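Local coordinates for protein GH59 galactosidase (PDB 2V4V) that binds xylose as the family 6 carbohydrate-binding module of a larger, multidomain enzyme that probably breaks down plant cell-wall polysaccharides, at residues N43-D48 against T103-V108; F53-A58 against F120-F125; G79-A84 against T93-T98. All blocks are in the same frame, centred on the assembly; numbering follows the deposited sequence.

Contact 1. Residues N43-D48 against T103-V108; sequences NVDFGD and TGKHDV
Val108 sets its CG2 methyl against the edge of the Phe46 ring, 3.5 Å from CZ and 3.9 Å from CG2 of Val44. This is the tight side, where Leu70 and Val102 also touch the Phe46 side chain and Phe127 meets its ring edge-to-face. The Gly104 carbonyl oxygen, also at the ring edge, accepts the N-H of Phe46 (N to O 3.0 Å). The two segments lie on neighbouring antiparallel strands of the five-stranded sheet in the module's beta-sandwich; these short segments run at 130°, one chain turning a corner at Asn43, the other at Gly104, at opposite ends of the pairing. Val44 and His106 form the hydrogen-bonded pair (Val44 N to His106 O 2.8 Å). On the other face the side chains of Asp45 and Lys105, a non-hydrogen-bonded pair, reach toward solvent. They run side by side, the lysine bent at chi2 (83°), which puts CD beside the carboxylate, yet NZ stays 4.0 Å from Asp45 OD2, beyond a salt bridge. A water joins NZ to Asp45 OD1. That oxygen also closes an Asx turn with Gly47 N (2.9 Å). At the exposed end, Asp107 OD1 uses its anti lone pair to hold Asn43 N at 2.8 Å.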
loop_
_atom_site.group_PDB
_atom_site.type_symbol
_atom_site.label_atom_id
_atom_site.label_comp_id
_atom_site.label_asym_id
_atom_site.label_seq_id
_atom_site.Cartn_x
_atom_site.Cartn_y
_atom_site.Cartn_z
ATOM N N ASN A 43 -12.751 7.095 -0.214
ATOM C CA ASN A 43 -13.422 7.574 -1.423
ATOM C C ASN A 43 -12.555 7.459 -2.662
ATOM O O ASN A 43 -12.383 8.439 -3.426
ATOM C CB ASN A 43 -13.828 9.034 -1.250
ATOM C CG ASN A 43 -14.732 9.243 -0.064
ATOM O OD1 ASN A 43 -15.493 8.342 0.302
ATOM N ND2 ASN A 43 -14.636 10.431 0.571
ATOM N N VAL A 44 -11.981 6.283 -2.846
ATOM C CA VAL A 44 -11.226 6.009 -4.059
ATOM C C VAL A 44 -12.200 5.497 -5.140
ATOM O O VAL A 44 -12.988 4.576 -4.892
ATOM C CB VAL A 44 -10.136 4.957 -3.819
ATOM C CG1 VAL A 44 -9.431 4.635 -5.102
ATOM C CG2 VAL A 44 -9.103 5.438 -2.756
ATOM N N ASP A 45 -12.124 6.116 -6.315
ATOM C CA ASP A 45 -13.042 5.773 -7.408
ATOM C C ASP A 45 -12.332 4.836 -8.374
ATOM O O ASP A 45 -11.367 5.218 -9.022
ATOM C CB ASP A 45 -13.480 7.053 -8.134
ATOM C CG ASP A 45 -14.569 6.820 -9.179
ATOM O OD1 ASP A 45 -14.992 5.657 -9.420
ATOM O OD2 ASP A 45 -15.004 7.848 -9.746
ATOM N N PHE A 46 -12.813 3.588 -8.429
ATOM C CA PHE A 46 -12.275 2.592 -9.323
ATOM C C PHE A 46 -12.873 2.604 -10.715
ATOM O O PHE A 46 -12.380 1.892 -11.599
ATOM C CB PHE A 46 -12.520 1.190 -8.739
ATOM C CG PHE A 46 -11.617 0.889 -7.591
ATOM C CD1 PHE A 46 -10.358 0.320 -7.821
ATOM C CD2 PHE A 46 -11.971 1.321 -6.285
ATOM C CE1 PHE A 46 -9.482 0.084 -6.735
ATOM C CE2 PHE A 46 -11.140 1.095 -5.212
ATOM C CZ PHE A 46 -9.887 0.471 -5.424
ATOM N N GLY A 47 -13.938 3.380 -10.910
ATOM C CA GLY A 47 -14.701 3.328 -12.176
ATOM C C GLY A 47 -15.021 1.882 -12.528
ATOM O O GLY A 47 -15.416 1.073 -11.661
ATOM N N ASP A 48 -14.781 1.528 -13.785
ATOM C CA ASP A 48 -14.948 0.151 -14.250
ATOM C C ASP A 48 -13.766 -0.147 -15.155
ATOM O O ASP A 48 -13.709 0.357 -16.294
ATOM C CB ASP A 48 -16.295 0.011 -14.990
ATOM C CG ASP A 48 -16.349 -1.178 -15.944
ATOM O OD1 ASP A 48 -16.681 -0.927 -17.140
ATOM O OD2 ASP A 48 -16.086 -2.330 -15.510
ATOM N N THR A 103 -15.919 -2.169 -8.958
ATOM C CA THR A 103 -16.540 -0.974 -9.505
ATOM C C THR A 103 -16.652 0.084 -8.421
ATOM O O THR A 103 -16.501 -0.208 -7.234
ATOM C CB THR A 103 -17.943 -1.273 -10.066
ATOM O OG1 THR A 103 -18.679 -2.063 -9.124
ATOM C CG2 THR A 103 -17.840 -2.025 -11.383
ATOM N N GLY A 104 -16.919 1.317 -8.832
ATOM C CA GLY A 104 -17.457 2.316 -7.925
ATOM C C GLY A 104 -16.448 2.840 -6.926
ATOM O O GLY A 104 -15.245 2.624 -7.053
ATOM N N LYS A 105 -16.984 3.526 -5.916
ATOM C CA LYS A 105 -16.188 4.247 -4.928
ATOM C C LYS A 105 -16.076 3.403 -3.662
ATOM O O LYS A 105 -17.071 2.855 -3.178
ATOM C CB LYS A 105 -16.900 5.565 -4.617
ATOM C CG LYS A 105 -16.836 6.603 -5.727
ATOM C CD LYS A 105 -17.922 6.332 -6.786
ATOM C CE LYS A 105 -18.237 7.538 -7.678
ATOM N NZ LYS A 105 -18.892 7.049 -8.951
ATOM N N HIS A 106 -14.849 3.265 -3.139
ATOM C CA HIS A 106 -14.622 2.505 -1.926
ATOM C C HIS A 106 -13.510 3.122 -1.111
ATOM O O HIS A 106 -12.642 3.781 -1.673
ATOM C CB HIS A 106 -14.211 1.094 -2.320
ATOM C CG HIS A 106 -15.345 0.329 -2.926
ATOM N ND1 HIS A 106 -15.541 0.184 -4.291
ATOM C CD2 HIS A 106 -16.374 -0.304 -2.325
ATOM C CE1 HIS A 106 -16.647 -0.525 -4.494
ATOM N NE2 HIS A 106 -17.172 -0.824 -3.320
ATOM N N ASP A 107 -13.552 2.904 0.205
ATOM C CA ASP A 107 -12.375 3.290 1.004
ATOM C C ASP A 107 -11.370 2.136 0.893
ATOM O O ASP A 107 -11.729 0.961 1.077
ATOM C CB ASP A 107 -12.705 3.515 2.462
ATOM C CG ASP A 107 -13.788 4.587 2.675
ATOM O OD1 ASP A 107 -13.911 5.520 1.852
ATOM O OD2 ASP A 107 -14.482 4.476 3.701
ATOM N N VAL A 108 -10.105 2.479 0.610
ATOM C CA VAL A 108 -9.140 1.437 0.353
ATOM C C VAL A 108 -8.274 1.269 1.608
ATOM O O VAL A 108 -7.629 2.243 2.033
ATOM C CB VAL A 108 -8.256 1.767 -0.872
ATOM C CG1 VAL A 108 -7.070 0.847 -0.925
ATOM C CG2 VAL A 108 -9.062 1.631 -2.175
HETATM O O HOH W 1 -17.208 5.668 -10.901
#

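Contact 2. Residues F53-A58 against F120-F125; sequences FQARVA and FNLNWF. With NA (sodium ion), chain C; XYP (beta-D-xylopyranose), chain B.
Ala58 and Asn121 pair at the sugar-binding end of the four-stranded sheet of the beta-sandwich, and the same two strands carry a beta bulge that presents a residue to sodium. The Ala58 carbonyl oxygen accepts the N-H of Asn121 at 2.7 Å, fixing the backbone from which the Asn121 amide reaches the bound xylose; Glu21 and the backbone N of Phe32 hydrogen-bond the same sugar. Two residues on, the pairing changes step: Asn123 N gives its hydrogen to Arg56 O (2.8 Å), while Arg56 N gives its own to Trp124 O (2.9 Å, almost straight at 177°). Asn123 and Trp124 thus both stand opposite Arg56, as a bulge requires. The extra residue is put to use, since Asn123 O and OD1 both bind the sodium ion at 2.4 Å, in a site completed by Glu8, Glu10, Glu28 and a water. The ND2 of Asn123 hydrogen-bonds to Glu25. Beside it, Trp124 folds back with CG between backbone N and carbonyl carbon (chi1 57°), and Arg56 CB makes a CH-pi contact over the face of its five-membered ring, 3.6 Å from the centroid. Beyond CG the arginine chain leads away from the indole, and its guanidinium makes salt bridges with Glu25 and Asp94. On the other face the contact is made by apolar side chains: CD1 of Leu122 nestles 3.7 Å from Ala55 CB and 3.8 Å from Val57 CG1, and the Phe53 and Phe125 rings lie near parallel (30°) but barely overlap. Strand 91-98 flanks this pair beyond 52-59 and strand 7-8 beyond 121-128, while Ile66, Ile68, Cys81 and Val83 of strands 64-70 and 77-83 pack against the apolar face from the opposing sheet.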
loop_
_atom_site.group_PDB
_atom_site.type_symbol
_atom_site.label_atom_id
_atom_site.label_comp_id
_atom_site.label_asym_id
_atom_site.label_seq_id
_atom_site.Cartn_x
_atom_site.Cartn_y
_atom_site.Cartn_z
ATOM N N PHE A 53 -2.139 -3.290 -9.470
ATOM C CA PHE A 53 -1.719 -2.378 -8.367
ATOM C C PHE A 53 -0.192 -2.328 -8.378
ATOM O O PHE A 53 0.467 -3.354 -8.584
ATOM C CB PHE A 53 -2.217 -2.975 -7.061
ATOM C CG PHE A 53 -1.705 -2.304 -5.785
ATOM C CD1 PHE A 53 -2.431 -1.272 -5.171
ATOM C CD2 PHE A 53 -0.561 -2.789 -5.147
ATOM C CE1 PHE A 53 -2.011 -0.750 -3.962
ATOM C CE2 PHE A 53 -0.132 -2.254 -3.937
ATOM C CZ PHE A 53 -0.865 -1.226 -3.349
ATOM N N GLN A 54 0.339 -1.123 -8.168
ATOM C CA GLN A 54 1.774 -0.875 -8.162
ATOM C C GLN A 54 2.082 -0.070 -6.922
ATOM O O GLN A 54 1.446 0.970 -6.675
ATOM C CB GLN A 54 2.154 -0.113 -9.442
ATOM C CG GLN A 54 3.624 0.271 -9.596
ATOM C CD GLN A 54 3.839 1.267 -10.740
ATOM O OE1 GLN A 54 2.883 1.890 -11.240
ATOM N NE2 GLN A 54 5.100 1.459 -11.125
ATOM N N ALA A 55 3.048 -0.553 -6.139
ATOM C CA ALA A 55 3.459 0.178 -4.932
ATOM C C ALA A 55 4.964 0.441 -4.945
ATOM O O ALA A 55 5.754 -0.436 -5.325
ATOM C CB ALA A 55 3.105 -0.631 -3.696
ATOM N N ARG A 56 5.332 1.665 -4.528
ATOM C CA ARG A 56 6.753 2.048 -4.472
ATOM C C ARG A 56 7.261 1.797 -3.045
ATOM O O ARG A 56 6.825 2.474 -2.131
ATOM C CB ARG A 56 6.884 3.531 -4.855
ATOM C CG ARG A 56 8.293 4.020 -5.008
ATOM C CD ARG A 56 8.926 3.394 -6.265
ATOM N NE ARG A 56 10.309 3.854 -6.372
ATOM C CZ ARG A 56 11.192 3.390 -7.261
ATOM N NH1 ARG A 56 10.822 2.456 -8.154
ATOM N NH2 ARG A 56 12.442 3.858 -7.239
ATOM N N VAL A 57 8.093 0.774 -2.885
ATOM C CA VAL A 57 8.396 0.225 -1.558
ATOM C C VAL A 57 9.882 -0.012 -1.329
ATOM O O VAL A 57 10.645 -0.223 -2.289
ATOM C CB VAL A 57 7.712 -1.132 -1.352
ATOM C CG1 VAL A 57 6.195 -0.949 -1.082
ATOM C CG2 VAL A 57 7.963 -2.030 -2.570
ATOM N N ALA A 58 10.291 0.046 -0.065
ATOM C CA ALA A 58 11.684 -0.226 0.321
ATOM C C ALA A 58 11.661 -1.179 1.528
ATOM O O ALA A 58 10.694 -1.165 2.317
ATOM C CB ALA A 58 12.396 1.058 0.741
ATOM N N PHE A 120 8.207 -3.179 5.518
ATOM C CA PHE A 120 8.660 -2.369 4.366
ATOM C C PHE A 120 8.179 -0.945 4.619
ATOM O O PHE A 120 7.383 -0.707 5.580
ATOM C CB PHE A 120 8.042 -2.878 3.035
ATOM C CG PHE A 120 6.552 -3.288 3.156
ATOM C CD1 PHE A 120 5.524 -2.339 3.220
ATOM C CD2 PHE A 120 6.212 -4.654 3.295
ATOM C CE1 PHE A 120 4.173 -2.774 3.398
ATOM C CE2 PHE A 120 4.894 -5.081 3.456
ATOM C CZ PHE A 120 3.884 -4.147 3.491
ATOM N N ASN A 121 8.743 -0.015 3.839
ATOM C CA ASN A 121 8.297 1.399 3.809
ATOM C C ASN A 121 7.536 1.600 2.486
ATOM O O ASN A 121 7.921 1.010 1.449
ATOM C CB ASN A 121 9.506 2.352 3.824
ATOM C CG ASN A 121 10.259 2.338 5.130
ATOM O OD1 ASN A 121 11.460 2.734 5.203
ATOM N ND2 ASN A 121 9.600 1.847 6.160
ATOM N N LEU A 122 6.500 2.452 2.516
ATOM C CA LEU A 122 5.649 2.654 1.322
ATOM C C LEU A 122 5.694 4.129 0.984
ATOM O O LEU A 122 5.337 4.948 1.816
ATOM C CB LEU A 122 4.193 2.201 1.607
ATOM C CG LEU A 122 3.137 2.463 0.539
ATOM C CD1 LEU A 122 3.405 1.598 -0.737
ATOM C CD2 LEU A 122 1.788 2.069 1.147
ATOM N N ASN A 123 6.141 4.444 -0.235
ATOM C CA ASN A 123 6.243 5.821 -0.672
ATOM C C ASN A 123 4.924 6.304 -1.307
ATOM O O ASN A 123 4.301 7.277 -0.870
ATOM C CB ASN A 123 7.431 5.927 -1.647
ATOM C CG ASN A 123 7.647 7.332 -2.186
ATOM O OD1 ASN A 123 6.912 8.286 -1.852
ATOM N ND2 ASN A 123 8.667 7.477 -3.044
ATOM N N TRP A 124 4.445 5.560 -2.303
ATOM C CA TRP A 124 3.197 5.883 -3.001
ATOM C C TRP A 124 2.678 4.597 -3.657
ATOM O O TRP A 124 3.374 3.600 -3.679
ATOM C CB TRP A 124 3.393 7.021 -4.033
ATOM C CG TRP A 124 4.428 6.775 -5.080
ATOM C CD1 TRP A 124 5.728 7.203 -5.054
ATOM C CD2 TRP A 124 4.283 6.034 -6.300
ATOM N NE1 TRP A 124 6.402 6.797 -6.169
ATOM C CE2 TRP A 124 5.530 6.088 -6.964
ATOM C CE3 TRP A 124 3.198 5.392 -6.929
ATOM C CZ2 TRP A 124 5.749 5.465 -8.201
ATOM C CZ3 TRP A 124 3.420 4.751 -8.149
ATOM C CH2 TRP A 124 4.683 4.820 -8.778
ATOM N N PHE A 125 1.430 4.619 -4.132
ATOM C CA PHE A 125 0.952 3.467 -4.879
ATOM C C PHE A 125 -0.045 3.981 -5.906
ATOM O O PHE A 125 -0.490 5.146 -5.874
ATOM C CB PHE A 125 0.266 2.466 -3.941
ATOM C CG PHE A 125 -0.882 3.068 -3.174
ATOM C CD1 PHE A 125 -2.174 2.855 -3.629
ATOM C CD2 PHE A 125 -0.684 3.812 -2.011
ATOM C CE1 PHE A 125 -3.261 3.381 -2.965
ATOM C CE2 PHE A 125 -1.769 4.353 -1.348
ATOM C CZ PHE A 125 -3.038 4.127 -1.806
HETATM NA NA NA C . 5.255 9.438 -0.487
HETATM O O1 XYP B . 14.504 2.659 12.003
HETATM C C1 XYP B . 13.254 2.505 11.350
HETATM C C2 XYP B . 13.405 3.181 9.995
HETATM C C3 XYP B . 12.122 3.030 9.197
HETATM C C4 XYP B . 11.665 1.574 9.195
HETATM C C5 XYP B . 11.670 1.004 10.621
HETATM O O2 XYP B . 13.616 4.582 10.119
HETATM O O3 XYP B . 12.299 3.494 7.869
HETATM O O4 XYP B . 10.360 1.447 8.681
HETATM O O5 XYP B . 12.948 1.171 11.193
HETATM O O HOH W 2 5.627 11.877 -0.698
#

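Contact 3. Residues G79-A84 against T93-T98; sequences GTCPVA and TDAKCT
Cys97 points its side chain at Cys81 where the outermost strands of the two sheets, 77-83 and 91-98, run roughly antiparallel (151°) along one flank of the beta-sandwich. The Cys81 side chain can be followed outward. Its CB rests 3.7 Å from the sulphur of Cys97. One bond further, SG stands anti to the backbone N (chi1 -169°), a setting that carries it over the opposite backbone, 3.6 Å from Lys96 N and 3.7 Å from Ala95 CB. Cys97 answers from the other strand: its own SG lies between backbone N and carbonyl carbon (chi1 65°), up against CA and CB of Cys81. The two sulphurs nevertheless stop 4.1 Å apart, SG to SG, too far for a disulphide. Pro82 CD lies beside Cys97 CB. Ala95 continues the packing next door, its CB 3.5 Å from the carbonyl oxygen of Pro82 and 4.1 Å from CG2 of Val83. At the partly exposed end a single water does the bridging, accepting from Thr80 N (3.0 Å) and donating to Thr98 O (2.8 Å). No direct hydrogen bond crosses between the segments. Backbone groups instead bond within their own sheets, Cys81 with Ile66 and Ala95 with Ala55. The chemistry implies that two thiols, a proline ring and small methyl groups join the sheet edges by van der Waals contact, without strand pairing and without a covalent link.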
loop_
_atom_site.group_PDB
_atom_site.type_symbol
_atom_site.label_atom_id
_atom_site.label_comp_id
_atom_site.label_asym_id
_atom_site.label_seq_id
_atom_site.Cartn_x
_atom_site.Cartn_y
_atom_site.Cartn_z
ATOM N N GLY A 79 -6.757 -7.888 -3.705
ATOM C CA GLY A 79 -5.448 -8.284 -4.182
ATOM C C GLY A 79 -4.476 -8.365 -3.042
ATOM O O GLY A 79 -4.746 -7.795 -1.981
ATOM N N THR A 80 -3.343 -9.044 -3.257
ATOM C CA THR A 80 -2.312 -9.147 -2.226
ATOM C C THR A 80 -1.004 -8.896 -2.944
ATOM O O THR A 80 -0.611 -9.680 -3.833
ATOM C CB THR A 80 -2.307 -10.572 -1.587
ATOM O OG1 THR A 80 -3.600 -10.821 -1.008
ATOM C CG2 THR A 80 -1.268 -10.640 -0.464
ATOM N N CYS A 81 -0.344 -7.792 -2.573
ATOM C CA CYS A 81 0.854 -7.361 -3.314
ATOM C C CYS A 81 2.082 -7.865 -2.557
ATOM O O CYS A 81 2.329 -7.432 -1.418
ATOM C CB CYS A 81 0.917 -5.851 -3.314
ATOM S SG CYS A 81 2.188 -5.264 -4.489
ATOM N N PRO A 82 2.864 -8.768 -3.177
ATOM C CA PRO A 82 4.038 -9.240 -2.455
ATOM C C PRO A 82 5.119 -8.191 -2.507
ATOM O O PRO A 82 5.377 -7.573 -3.549
ATOM C CB PRO A 82 4.483 -10.488 -3.247
ATOM C CG PRO A 82 4.064 -10.191 -4.665
ATOM C CD PRO A 82 2.755 -9.357 -4.531
ATOM N N VAL A 83 5.800 -8.008 -1.366
ATOM C CA VAL A 83 6.919 -7.053 -1.277
ATOM C C VAL A 83 8.191 -7.769 -0.816
ATOM O O VAL A 83 8.125 -8.522 0.149
ATOM C CB VAL A 83 6.615 -5.941 -0.225
ATOM C CG1 VAL A 83 7.842 -5.079 -0.014
ATOM C CG2 VAL A 83 5.363 -5.103 -0.642
ATOM N N ALA A 84 9.304 -7.526 -1.501
ATOM C CA ALA A 84 10.556 -8.203 -1.204
ATOM C C ALA A 84 11.627 -7.211 -0.767
ATOM O O ALA A 84 11.601 -6.041 -1.151
ATOM C CB ALA A 84 11.027 -8.999 -2.411
ATOM N N THR A 93 11.812 0.169 -4.818
ATOM C CA THR A 93 11.526 -0.552 -6.050
ATOM C C THR A 93 10.002 -0.616 -6.244
ATOM O O THR A 93 9.261 -0.064 -5.423
ATOM C CB THR A 93 12.128 -1.940 -6.002
ATOM O OG1 THR A 93 12.171 -2.495 -7.334
ATOM C CG2 THR A 93 11.377 -2.839 -5.013
ATOM N N ASP A 94 9.552 -1.213 -7.354
ATOM C CA ASP A 94 8.124 -1.347 -7.630
ATOM C C ASP A 94 7.662 -2.767 -7.294
ATOM O O ASP A 94 8.170 -3.770 -7.831
ATOM C CB ASP A 94 7.825 -1.086 -9.107
ATOM C CG ASP A 94 8.061 0.367 -9.545
ATOM O OD1 ASP A 94 8.185 1.305 -8.724
ATOM O OD2 ASP A 94 8.050 0.574 -10.782
ATOM N N ALA A 95 6.682 -2.853 -6.406
ATOM C CA ALA A 95 6.029 -4.137 -6.116
ATOM C C ALA A 95 4.717 -4.098 -6.875
ATOM O O ALA A 95 4.077 -3.015 -6.977
ATOM C CB ALA A 95 5.808 -4.302 -4.599
ATOM N N LYS A 96 4.281 -5.235 -7.423
ATOM C CA LYS A 96 3.115 -5.188 -8.309
ATOM C C LYS A 96 2.282 -6.468 -8.124
ATOM O O LYS A 96 2.840 -7.542 -7.870
ATOM C CB LYS A 96 3.605 -5.122 -9.771
ATOM C CG LYS A 96 4.294 -3.759 -10.054
ATOM C CD LYS A 96 5.029 -3.711 -11.383
ATOM C CE LYS A 96 6.424 -4.353 -11.284
ATOM N NZ LYS A 96 7.194 -4.051 -12.545
ATOM N N CYS A 97 0.972 -6.334 -8.338
ATOM C CA CYS A 97 0.091 -7.498 -8.317
ATOM C C CYS A 97 -1.161 -7.251 -9.162
ATOM O O CYS A 97 -1.477 -6.090 -9.552
ATOM C CB CYS A 97 -0.317 -7.903 -6.900
ATOM S SG CYS A 97 -1.344 -6.614 -6.080
ATOM N N THR A 98 -1.849 -8.346 -9.471
ATOM C CA THR A 98 -3.139 -8.196 -10.097
ATOM C C THR A 98 -4.213 -7.881 -9.057
ATOM O O THR A 98 -4.063 -8.143 -7.853
ATOM C CB THR A 98 -3.535 -9.479 -10.849
ATOM O OG1 THR A 98 -3.535 -10.586 -9.948
ATOM C CG2 THR A 98 -2.570 -9.737 -12.015
HETATM O O HOH W 3 -3.458 -10.179 -6.028
#

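Two ways of joining strands appear in one beta-sandwich. Contacts 1 and 2 are both antiparallel pairings within a sheet, but in different sheets: contact 1 lies at the periphery, about 15 Å from the chain's centre to its own, with charged groups and water on its outer face, whereas contact 2 is buried and central, and adds sodium and sugar binding. Contact 3 instead links the two sheets to each other, by side chains. Its segment 93-98 continues the sheet of contact 2, while 79-84 belongs to the sheet of contact 1. Contacts 1 and 2 interlock in sequence, and contact 3 is nested inside both.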